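Local coordinates for glycerol-3-phosphate dehydrogenase [NAD(+)] 1 (Saccharomyces cerevisiae, PDB 4FGW), which catalyses the NAD-dependent interconversion of dihydroxyacetone phosphate and sn-glycerol 3-phosphate, driving glycerol production and accumulation during hyperosmotic stress, at residues I49-Y60 / A220-H228; P66-E74 / N104-S114. All blocks are in the same frame, centred on the assembly; numbering follows the deposited sequence.

Contact 1. Residues I49-Y60 / A220-H228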
loop_
_atom_site.group_PDB
_atom_site.type_symbol
_atom_site.label_atom_id
_atom_site.label_comp_id
_atom_site.label_asym_id
_atom_site.label_seq_id
_atom_site.Cartn_x
_atom_site.Cartn_y
_atom_site.Cartn_z
ATOM N N ILE A 49 -7.648 -10.727 -22.205
ATOM C CA ILE A 49 -6.546 -9.981 -22.805
ATOM C C ILE A 49 -6.653 -9.884 -24.330
ATOM O O ILE A 49 -6.298 -8.853 -24.900
ATOM C CB ILE A 49 -5.147 -10.377 -22.243
ATOM C CG1 ILE A 49 -4.303 -9.132 -21.913
ATOM C CG2 ILE A 49 -4.386 -11.345 -23.144
ATOM C CD1 ILE A 49 -4.643 -8.447 -20.593
ATOM N N ALA A 50 -7.217 -10.931 -24.967
ATOM C CA ALA A 50 -7.456 -11.011 -26.407
ATOM C C ALA A 50 -8.561 -10.039 -26.841
ATOM O O ALA A 50 -8.508 -9.522 -27.956
ATOM C CB ALA A 50 -7.822 -12.429 -26.785
ATOM N N LYS A 51 -9.548 -9.782 -25.949
ATOM C CA LYS A 51 -10.654 -8.840 -26.160
ATOM C C LYS A 51 -10.094 -7.406 -26.120
ATOM O O LYS A 51 -10.447 -6.589 -26.974
ATOM C CB LYS A 51 -11.741 -9.042 -25.085
ATOM C CG LYS A 51 -12.927 -8.081 -25.170
ATOM C CD LYS A 51 -13.853 -8.240 -23.974
ATOM C CE LYS A 51 -15.002 -7.263 -23.977
ATOM N NZ LYS A 51 -14.609 -5.927 -23.463
ATOM N N VAL A 52 -9.207 -7.127 -25.135
ATOM C CA VAL A 52 -8.504 -5.856 -24.916
ATOM C C VAL A 52 -7.656 -5.514 -26.167
ATOM O O VAL A 52 -7.737 -4.394 -26.689
ATOM C CB VAL A 52 -7.652 -5.946 -23.614
ATOM C CG1 VAL A 52 -6.591 -4.849 -23.533
ATOM C CG2 VAL A 52 -8.541 -5.934 -22.371
ATOM N N VAL A 53 -6.879 -6.503 -26.653
ATOM C CA VAL A 53 -6.006 -6.408 -27.823
ATOM C C VAL A 53 -6.816 -6.213 -29.126
ATOM O O VAL A 53 -6.468 -5.328 -29.912
ATOM C CB VAL A 53 -4.999 -7.590 -27.854
ATOM C CG1 VAL A 53 -4.383 -7.788 -29.233
ATOM C CG2 VAL A 53 -3.906 -7.398 -26.804
ATOM N N ALA A 54 -7.919 -6.978 -29.321
ATOM C CA ALA A 54 -8.790 -6.856 -30.503
ATOM C C ALA A 54 -9.467 -5.485 -30.605
ATOM O O ALA A 54 -9.648 -4.972 -31.715
ATOM C CB ALA A 54 -9.829 -7.969 -30.531
ATOM N N GLU A 55 -9.823 -4.895 -29.450
ATOM C CA GLU A 55 -10.433 -3.568 -29.345
ATOM C C GLU A 55 -9.447 -2.495 -29.816
ATOM O O GLU A 55 -9.838 -1.576 -30.540
ATOM C CB GLU A 55 -10.853 -3.286 -27.891
ATOM C CG GLU A 55 -12.197 -3.884 -27.505
ATOM C CD GLU A 55 -12.493 -3.921 -26.017
ATOM O OE1 GLU A 55 -11.860 -3.156 -25.256
ATOM O OE2 GLU A 55 -13.369 -4.718 -25.612
ATOM N N ASN A 56 -8.166 -2.630 -29.413
ATOM C CA ASN A 56 -7.095 -1.705 -29.770
ATOM C C ASN A 56 -6.612 -1.841 -31.209
ATOM O O ASN A 56 -6.240 -0.831 -31.807
ATOM C CB ASN A 56 -5.948 -1.774 -28.769
ATOM C CG ASN A 56 -6.271 -1.132 -27.446
ATOM O OD1 ASN A 56 -6.908 -0.077 -27.368
ATOM N ND2 ASN A 56 -5.805 -1.737 -26.372
ATOM N N CYS A 57 -6.631 -3.072 -31.771
ATOM C CA CYS A 57 -6.252 -3.332 -33.169
ATOM C C CYS A 57 -7.225 -2.627 -34.111
ATOM O O CYS A 57 -6.793 -2.032 -35.096
ATOM C CB CYS A 57 -6.168 -4.829 -33.454
ATOM S SG CYS A 57 -4.735 -5.642 -32.701
ATOM N N LYS A 58 -8.528 -2.635 -33.759
ATOM C CA LYS A 58 -9.595 -1.935 -34.475
ATOM C C LYS A 58 -9.431 -0.415 -34.271
ATOM O O LYS A 58 -9.729 0.362 -35.180
ATOM C CB LYS A 58 -10.971 -2.397 -33.958
ATOM C CG LYS A 58 -11.901 -2.929 -35.047
ATOM C CD LYS A 58 -12.886 -1.873 -35.541
ATOM C CE LYS A 58 -13.821 -2.432 -36.586
ATOM N NZ LYS A 58 -14.693 -1.382 -37.178
ATOM N N GLY A 59 -8.944 -0.027 -33.087
ATOM C CA GLY A 59 -8.697 1.357 -32.695
ATOM C C GLY A 59 -7.455 1.989 -33.297
ATOM O O GLY A 59 -7.377 3.218 -33.386
ATOM N N TYR A 60 -6.468 1.166 -33.707
ATOM C CA TYR A 60 -5.225 1.642 -34.322
ATOM C C TYR A 60 -4.935 0.886 -35.640
ATOM O O TYR A 60 -4.050 0.026 -35.671
ATOM C CB TYR A 60 -4.048 1.558 -33.333
ATOM C CG TYR A 60 -4.201 2.446 -32.118
ATOM C CD1 TYR A 60 -4.739 1.954 -30.931
ATOM C CD2 TYR A 60 -3.782 3.774 -32.145
ATOM C CE1 TYR A 60 -4.875 2.766 -29.807
ATOM C CE2 TYR A 60 -3.917 4.598 -31.026
ATOM C CZ TYR A 60 -4.461 4.089 -29.858
ATOM O OH TYR A 60 -4.589 4.900 -28.754
ATOM N N ALA A 220 -0.316 1.475 -26.697
ATOM C CA ALA A 220 -1.439 1.466 -27.631
ATOM C C ALA A 220 -2.120 0.093 -27.700
ATOM O O ALA A 220 -3.335 0.036 -27.871
ATOM C CB ALA A 220 -0.970 1.893 -29.016
ATOM N N LEU A 221 -1.342 -1.001 -27.553
ATOM C CA LEU A 221 -1.838 -2.377 -27.620
ATOM C C LEU A 221 -2.714 -2.782 -26.436
ATOM O O LEU A 221 -3.713 -3.476 -26.629
ATOM C CB LEU A 221 -0.663 -3.371 -27.792
ATOM C CG LEU A 221 -0.992 -4.858 -28.010
ATOM C CD1 LEU A 221 -1.774 -5.076 -29.295
ATOM C CD2 LEU A 221 0.269 -5.685 -28.029
ATOM N N PHE A 222 -2.341 -2.368 -25.220
ATOM C CA PHE A 222 -3.057 -2.775 -24.017
ATOM C C PHE A 222 -3.942 -1.730 -23.347
ATOM O O PHE A 222 -4.916 -2.113 -22.690
ATOM C CB PHE A 222 -2.090 -3.425 -23.013
ATOM C CG PHE A 222 -1.348 -4.634 -23.537
ATOM C CD1 PHE A 222 -1.991 -5.860 -23.678
ATOM C CD2 PHE A 222 0.001 -4.551 -23.873
ATOM C CE1 PHE A 222 -1.300 -6.979 -24.141
ATOM C CE2 PHE A 222 0.691 -5.672 -24.342
ATOM C CZ PHE A 222 0.034 -6.875 -24.477
ATOM N N HIS A 223 -3.607 -0.426 -23.470
ATOM C CA HIS A 223 -4.377 0.638 -22.815
ATOM C C HIS A 223 -5.816 0.757 -23.302
ATOM O O HIS A 223 -6.075 0.792 -24.510
ATOM C CB HIS A 223 -3.658 1.995 -22.864
ATOM C CG HIS A 223 -4.280 3.032 -21.975
ATOM N ND1 HIS A 223 -3.865 3.203 -20.671
ATOM C CD2 HIS A 223 -5.296 3.890 -22.226
ATOM C CE1 HIS A 223 -4.629 4.165 -20.175
ATOM N NE2 HIS A 223 -5.509 4.601 -21.072
ATOM N N ARG A 224 -6.749 0.814 -22.340
ATOM C CA ARG A 224 -8.188 0.979 -22.570
ATOM C C ARG A 224 -8.695 2.008 -21.546
ATOM O O ARG A 224 -8.054 2.150 -20.504
ATOM C CB ARG A 224 -8.947 -0.364 -22.382
ATOM C CG ARG A 224 -8.534 -1.523 -23.298
ATOM C CD ARG A 224 -8.741 -1.272 -24.792
ATOM N NE ARG A 224 -10.148 -1.101 -25.161
ATOM C CZ ARG A 224 -10.640 -0.036 -25.784
ATOM N NH1 ARG A 224 -9.844 0.971 -26.123
ATOM N NH2 ARG A 224 -11.930 0.030 -26.076
ATOM N N PRO A 225 -9.838 2.704 -21.768
ATOM C CA PRO A 225 -10.328 3.651 -20.741
ATOM C C PRO A 225 -10.647 2.975 -19.395
ATOM O O PRO A 225 -10.472 3.587 -18.338
ATOM C CB PRO A 225 -11.575 4.269 -21.389
ATOM C CG PRO A 225 -11.400 4.035 -22.873
ATOM C CD PRO A 225 -10.727 2.697 -22.951
ATOM N N TYR A 226 -11.074 1.696 -19.443
ATOM C CA TYR A 226 -11.400 0.855 -18.287
ATOM C C TYR A 226 -10.190 0.012 -17.813
ATOM O O TYR A 226 -10.311 -0.755 -16.859
ATOM C CB TYR A 226 -12.593 -0.068 -18.630
ATOM C CG TYR A 226 -12.312 -1.066 -19.738
ATOM C CD1 TYR A 226 -11.719 -2.298 -19.463
ATOM C CD2 TYR A 226 -12.665 -0.793 -21.058
ATOM C CE1 TYR A 226 -11.461 -3.220 -20.476
ATOM C CE2 TYR A 226 -12.419 -1.712 -22.079
ATOM C CZ TYR A 226 -11.818 -2.926 -21.784
ATOM O OH TYR A 226 -11.568 -3.837 -22.784
ATOM N N PHE A 227 -9.054 0.107 -18.507
ATOM C CA PHE A 227 -7.863 -0.688 -18.189
ATOM C C PHE A 227 -6.620 0.160 -18.411
ATOM O O PHE A 227 -6.049 0.151 -19.513
ATOM C CB PHE A 227 -7.850 -1.956 -19.076
ATOM C CG PHE A 227 -6.874 -3.053 -18.727
ATOM C CD1 PHE A 227 -6.871 -3.628 -17.457
ATOM C CD2 PHE A 227 -6.033 -3.588 -19.696
ATOM C CE1 PHE A 227 -6.012 -4.688 -17.155
ATOM C CE2 PHE A 227 -5.184 -4.652 -19.393
ATOM C CZ PHE A 227 -5.192 -5.206 -18.129
ATOM N N HIS A 228 -6.227 0.927 -17.372
ATOM C CA HIS A 228 -5.074 1.826 -17.440
ATOM C C HIS A 228 -3.760 1.057 -17.501
ATOM O O HIS A 228 -3.527 0.156 -16.696
ATOM C CB HIS A 228 -5.086 2.844 -16.289
ATOM C CG HIS A 228 -6.089 3.951 -16.437
ATOM N ND1 HIS A 228 -7.093 3.903 -17.385
ATOM C CD2 HIS A 228 -6.210 5.096 -15.736
ATOM C CE1 HIS A 228 -7.780 5.024 -17.239
ATOM N NE2 HIS A 228 -7.289 5.769 -16.254
#

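Contact 2. Residues P66-E74 / N104-S114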
loop_
_atom_site.group_PDB
_atom_site.type_symbol
_atom_site.label_atom_id
_atom_site.label_comp_id
_atom_site.label_asym_id
_atom_site.label_seq_id
_atom_site.Cartn_x
_atom_site.Cartn_y
_atom_site.Cartn_z
ATOM N N PRO A 66 -5.889 -5.713 -38.640
ATOM C CA PRO A 66 -7.269 -5.716 -38.113
ATOM C C PRO A 66 -7.666 -6.904 -37.243
ATOM O O PRO A 66 -8.318 -6.704 -36.225
ATOM C CB PRO A 66 -8.137 -5.621 -39.379
ATOM C CG PRO A 66 -7.230 -5.109 -40.435
ATOM C CD PRO A 66 -5.888 -5.672 -40.116
ATOM N N ILE A 67 -7.262 -8.123 -37.641
ATOM C CA ILE A 67 -7.610 -9.393 -36.996
ATOM C C ILE A 67 -6.601 -9.827 -35.932
ATOM O O ILE A 67 -5.390 -9.768 -36.161
ATOM C CB ILE A 67 -7.831 -10.512 -38.063
ATOM C CG1 ILE A 67 -8.573 -9.996 -39.309
ATOM C CG2 ILE A 67 -8.529 -11.738 -37.480
ATOM C CD1 ILE A 67 -7.695 -9.924 -40.562
ATOM N N VAL A 68 -7.117 -10.290 -34.798
ATOM C CA VAL A 68 -6.298 -10.872 -33.740
ATOM C C VAL A 68 -6.676 -12.322 -33.599
ATOM O O VAL A 68 -7.843 -12.648 -33.476
ATOM C CB VAL A 68 -6.493 -10.174 -32.367
ATOM C CG1 VAL A 68 -5.940 -11.022 -31.254
ATOM C CG2 VAL A 68 -5.828 -8.838 -32.355
ATOM N N GLN A 69 -5.665 -13.175 -33.634
ATOM C CA GLN A 69 -5.808 -14.623 -33.534
ATOM C C GLN A 69 -5.649 -15.071 -32.075
ATOM O O GLN A 69 -4.811 -14.536 -31.349
ATOM C CB GLN A 69 -4.775 -15.319 -34.422
ATOM C CG GLN A 69 -5.281 -16.624 -35.034
ATOM C CD GLN A 69 -6.182 -16.489 -36.250
ATOM O OE1 GLN A 69 -6.876 -17.436 -36.631
ATOM N NE2 GLN A 69 -6.184 -15.332 -36.905
ATOM N N MET A 70 -6.475 -16.027 -31.640
ATOM C CA MET A 70 -6.400 -16.568 -30.290
ATOM C C MET A 70 -6.328 -18.082 -30.354
ATOM O O MET A 70 -7.266 -18.715 -30.847
ATOM C CB MET A 70 -7.576 -16.102 -29.416
ATOM C CG MET A 70 -7.516 -16.646 -27.990
ATOM S SD MET A 70 -8.840 -16.098 -26.895
ATOM C CE MET A 70 -10.244 -16.911 -27.617
ATOM N N TRP A 71 -5.215 -18.664 -29.864
ATOM C CA TRP A 71 -5.075 -20.113 -29.851
ATOM C C TRP A 71 -5.963 -20.730 -28.778
ATOM O O TRP A 71 -5.790 -20.465 -27.587
ATOM C CB TRP A 71 -3.618 -20.593 -29.731
ATOM C CG TRP A 71 -3.529 -22.093 -29.656
ATOM C CD1 TRP A 71 -3.814 -22.980 -30.654
ATOM C CD2 TRP A 71 -3.287 -22.880 -28.480
ATOM N NE1 TRP A 71 -3.700 -24.269 -30.190
ATOM C CE2 TRP A 71 -3.382 -24.239 -28.857
ATOM C CE3 TRP A 71 -2.980 -22.566 -27.142
ATOM C CZ2 TRP A 71 -3.173 -25.284 -27.950
ATOM C CZ3 TRP A 71 -2.771 -23.603 -26.245
ATOM C CH2 TRP A 71 -2.862 -24.944 -26.651
ATOM N N VAL A 72 -6.917 -21.554 -29.225
ATOM C CA VAL A 72 -7.860 -22.263 -28.363
ATOM C C VAL A 72 -7.584 -23.763 -28.477
ATOM O O VAL A 72 -7.635 -24.303 -29.581
ATOM C CB VAL A 72 -9.341 -21.931 -28.716
ATOM C CG1 VAL A 72 -10.309 -22.581 -27.727
ATOM C CG2 VAL A 72 -9.582 -20.424 -28.795
ATOM N N PHE A 73 -7.282 -24.429 -27.341
ATOM C CA PHE A 73 -7.078 -25.875 -27.312
ATOM C C PHE A 73 -8.472 -26.462 -27.550
ATOM O O PHE A 73 -9.370 -26.246 -26.733
ATOM C CB PHE A 73 -6.480 -26.344 -25.966
ATOM C CG PHE A 73 -6.227 -27.836 -25.896
ATOM C CD1 PHE A 73 -5.031 -28.377 -26.352
ATOM C CD2 PHE A 73 -7.193 -28.701 -25.392
ATOM C CE1 PHE A 73 -4.808 -29.757 -26.305
ATOM C CE2 PHE A 73 -6.969 -30.081 -25.348
ATOM C CZ PHE A 73 -5.778 -30.600 -25.803
ATOM N N GLU A 74 -8.667 -27.102 -28.715
ATOM C CA GLU A 74 -9.955 -27.646 -29.141
ATOM C C GLU A 74 -10.650 -28.567 -28.141
ATOM O O GLU A 74 -10.069 -29.539 -27.656
ATOM C CB GLU A 74 -9.881 -28.266 -30.549
ATOM C CG GLU A 74 -11.224 -28.382 -31.257
ATOM C CD GLU A 74 -11.885 -27.069 -31.633
ATOM O OE1 GLU A 74 -11.653 -26.590 -32.767
ATOM O OE2 GLU A 74 -12.646 -26.525 -30.801
ATOM N N ASN A 104 -13.297 -9.033 -34.636
ATOM C CA ASN A 104 -11.974 -9.308 -35.151
ATOM C C ASN A 104 -11.146 -10.229 -34.294
ATOM O O ASN A 104 -9.982 -10.462 -34.562
ATOM C CB ASN A 104 -11.225 -8.003 -35.328
ATOM C CG ASN A 104 -11.518 -7.010 -34.237
ATOM O OD1 ASN A 104 -12.602 -6.976 -33.690
ATOM N ND2 ASN A 104 -10.546 -6.195 -33.924
ATOM N N LEU A 105 -11.750 -10.729 -33.240
ATOM C CA LEU A 105 -11.119 -11.717 -32.372
ATOM C C LEU A 105 -11.505 -13.107 -32.876
ATOM O O LEU A 105 -12.621 -13.575 -32.629
ATOM C CB LEU A 105 -11.507 -11.504 -30.895
ATOM C CG LEU A 105 -10.948 -12.484 -29.842
ATOM C CD1 LEU A 105 -9.441 -12.698 -30.001
ATOM C CD2 LEU A 105 -11.267 -12.005 -28.436
ATOM N N VAL A 106 -10.580 -13.743 -33.619
ATOM C CA VAL A 106 -10.775 -15.055 -34.233
ATOM C C VAL A 106 -10.069 -16.163 -33.450
ATOM O O VAL A 106 -8.866 -16.076 -33.200
ATOM C CB VAL A 106 -10.403 -15.045 -35.749
ATOM C CG1 VAL A 106 -10.469 -16.443 -36.360
ATOM C CG2 VAL A 106 -11.300 -14.087 -36.526
ATOM N N ALA A 107 -10.834 -17.207 -33.080
ATOM C CA ALA A 107 -10.352 -18.387 -32.365
ATOM C C ALA A 107 -9.695 -19.360 -33.357
ATOM O O ALA A 107 -10.226 -19.579 -34.449
ATOM C CB ALA A 107 -11.514 -19.064 -31.657
ATOM N N ASN A 108 -8.554 -19.934 -32.967
ATOM C CA ASN A 108 -7.813 -20.861 -33.815
ATOM C C ASN A 108 -7.411 -22.138 -33.059
ATOM O O ASN A 108 -6.756 -22.040 -32.019
ATOM C CB ASN A 108 -6.594 -20.175 -34.437
ATOM C CG ASN A 108 -6.149 -20.816 -35.728
ATOM O OD1 ASN A 108 -5.842 -22.013 -35.792
ATOM N ND2 ASN A 108 -6.118 -20.035 -36.796
ATOM N N PRO A 109 -7.772 -23.341 -33.563
ATOM C CA PRO A 109 -7.399 -24.568 -32.838
ATOM C C PRO A 109 -5.963 -25.042 -33.072
ATOM O O PRO A 109 -5.464 -25.867 -32.300
ATOM C CB PRO A 109 -8.426 -25.593 -33.322
ATOM C CG PRO A 109 -8.804 -25.133 -34.689
ATOM C CD PRO A 109 -8.559 -23.646 -34.778
ATOM N N ASP A 110 -5.310 -24.536 -34.144
ATOM C CA ASP A 110 -3.944 -24.893 -34.528
ATOM C C ASP A 110 -2.951 -23.847 -34.022
ATOM O O ASP A 110 -3.034 -22.677 -34.403
ATOM C CB ASP A 110 -3.841 -25.074 -36.056
ATOM C CG ASP A 110 -2.560 -25.726 -36.536
ATOM O OD1 ASP A 110 -1.479 -25.113 -36.372
ATOM O OD2 ASP A 110 -2.643 -26.815 -37.145
ATOM N N LEU A 111 -2.058 -24.272 -33.151
ATOM C CA LEU A 111 -1.028 -23.428 -32.628
ATOM C C LEU A 111 -0.267 -22.759 -33.738
ATOM O O LEU A 111 -0.162 -21.549 -33.770
ATOM C CB LEU A 111 -0.077 -24.255 -31.780
ATOM C CG LEU A 111 0.813 -23.558 -30.763
ATOM C CD1 LEU A 111 0.057 -22.504 -30.027
ATOM C CD2 LEU A 111 1.381 -24.538 -29.794
ATOM N N ILE A 112 0.279 -23.552 -34.643
ATOM C CA ILE A 112 1.131 -23.036 -35.688
ATOM C C ILE A 112 0.401 -22.106 -36.635
ATOM O O ILE A 112 0.969 -21.153 -37.123
ATOM C CB ILE A 112 1.767 -24.177 -36.465
ATOM C CG1 ILE A 112 2.326 -25.177 -35.480
ATOM C CG2 ILE A 112 2.888 -23.672 -37.338
ATOM C CD1 ILE A 112 2.212 -24.678 -34.115
ATOM N N ASP A 113 -0.863 -22.371 -36.894
ATOM C CA ASP A 113 -1.593 -21.519 -37.814
ATOM C C ASP A 113 -1.821 -20.134 -37.217
ATOM O O ASP A 113 -1.838 -19.132 -37.922
ATOM C CB ASP A 113 -2.930 -22.150 -38.213
ATOM C CG ASP A 113 -3.652 -21.354 -39.276
ATOM O OD1 ASP A 113 -4.886 -21.379 -39.324
ATOM O OD2 ASP A 113 -2.990 -20.690 -40.072
ATOM N N SER A 114 -2.002 -20.092 -35.905
ATOM C CA SER A 114 -2.275 -18.845 -35.184
ATOM C C SER A 114 -1.032 -17.940 -35.182
ATOM O O SER A 114 -1.154 -16.715 -35.181
ATOM C CB SER A 114 -2.725 -19.140 -33.756
ATOM O OG SER A 114 -1.695 -19.745 -32.993
#

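Contact 1. Residues I49-Y60 / A220-H228
Asn56 and Leu221 mark the closest backbone approach, their CA atoms 5.7 Å apart, where helix 44-59 passes the C-terminal turn of helix 215-222 and the loop leading into strand 227-232. The Asn56 amide is turned into that helix end. Its ND2 donates to Leu221 O at 2.7 Å and, more bent, to His223 O at 3.2 Å, lying above both carbonyl planes, so one NH2 group ties down two carbonyls where the helix gives out. OD1 takes a weak bond from Arg224 NH1. Beside it, Arg224 folds back through bends at chi2 (-62°) and chi3 (-64°), which lay its guanidinium against Glu55. Its NE forms a salt bridge with Glu55 OE1 at 2.7 Å, in the guanidinium plane and on the anti lone pair of the carboxylate, while CB of Glu55 covers a guanidinium face. The hydroxyl of Tyr226 donates to the same oxygen at 2.6 Å, from the syn side. Glu55 OE2 pairs with Lys51 NZ, 2.8 Å away, completing a salt-bridge network of Lys51, Glu55 and Arg224; the ammonium is shared with Glu191. Alongside these polar groups the helix presents branched aliphatic side chains. CG1 of Val52 lies 3.9 Å from Arg224 CG, and its CG2 faces the Tyr226 hydroxyl. Val53 divides its methyls between Leu221 and the ring of Phe222, with CG2 3.7 Å from Phe222 CE1; Ile49 CD1 meets Phe227. At the other end Ala220 CB sits over the centre of the Tyr60 ring in a CH-pi contact. This joins the first helix of the Rossmann domain to the connection entering the last strand of its sheet. With Arg224 and Lys51 on different oxygens, the Glu55 carboxylate is probably kept ionised and held against rotation.

Contact 2. Residues P66-E74 / N104-S114
Trp71 lays one face of its indole against Leu111, whose CD1 stands 3.7 Å from the centroid of the five-membered ring in a CH-pi contact. CG of Trp71 is anti to the backbone N (chi1 177°), which carries the ring past Ser114 toward the start of helix 111-115. There NE1 donates to Pro109 O at 3.2 Å, approaching from above the carbonyl plane in a bent bond. The backbone N of Phe73 lies over the opposite ring face. Without the indole, as with an alanine here, Pro109 O would probably lose this donor and a gap would open beside Leu111 CD1. On the same face of the sheet, Gln69 bends at chi2 (79°) so that OE1 receives Asn108 ND2 at 2.7 Å, an almost straight bond in the plane of the Asn108 amide. The amide planes stand 59° apart. Three bonds hold the Asn108 amide: besides Gln69, ND2 donates to Asp113 OD1, and OD1 accepts from Asp110 N in an Asx turn. Asp110 then caps helix 111-115, its OD1 taking Asp113 N. Behind these groups the strands pair in parallel, Val68 N meeting Asn104 O at 2.9 Å and Val72 N meeting Asn108 O at 2.8 Å at the two ends of the ladder. On the other face Leu105 CD1 packs on Met70 CB, 3.9 Å away; just past the strand, Val72 CG2 packs on Ala107 CB. Strands 67-71 and 105-108 belong to a beta-alpha-beta unit with helix 82-86 at the edge of the Rossmann sheet. Strand 35-40 pairs with 67-71 on its inner side; helix 44-59 covers the face bearing Val68 and Leu105, and helix 130-137 packs against Trp71 and Leu111, close to Phe73, a probable NAD-binding residue.

How the contacts relate
Both contacts lie in the Rossmann domain and adjoin helix 44-59, which is part of contact 1 and packs over one face of contact 2; their centres are about 17 Å apart. Contact 1 is the more buried, pinning that helix to the segment that enters the far edge strand, 227-232; contact 2 lies at the opposite edge of the sheet and is partly exposed. Their chemistry differs: all cross-segment hydrogen bonds of contact 1 use a side chain, whereas contact 2 rests mainly on a parallel backbone ladder, with side-chain bonds added. They meet where Asn104 ND2 probably bonds Ala54 O at 2.7 Å and Val53 and Cys57 pack on Val68. Along the chain, contact 2 is nested within contact 1.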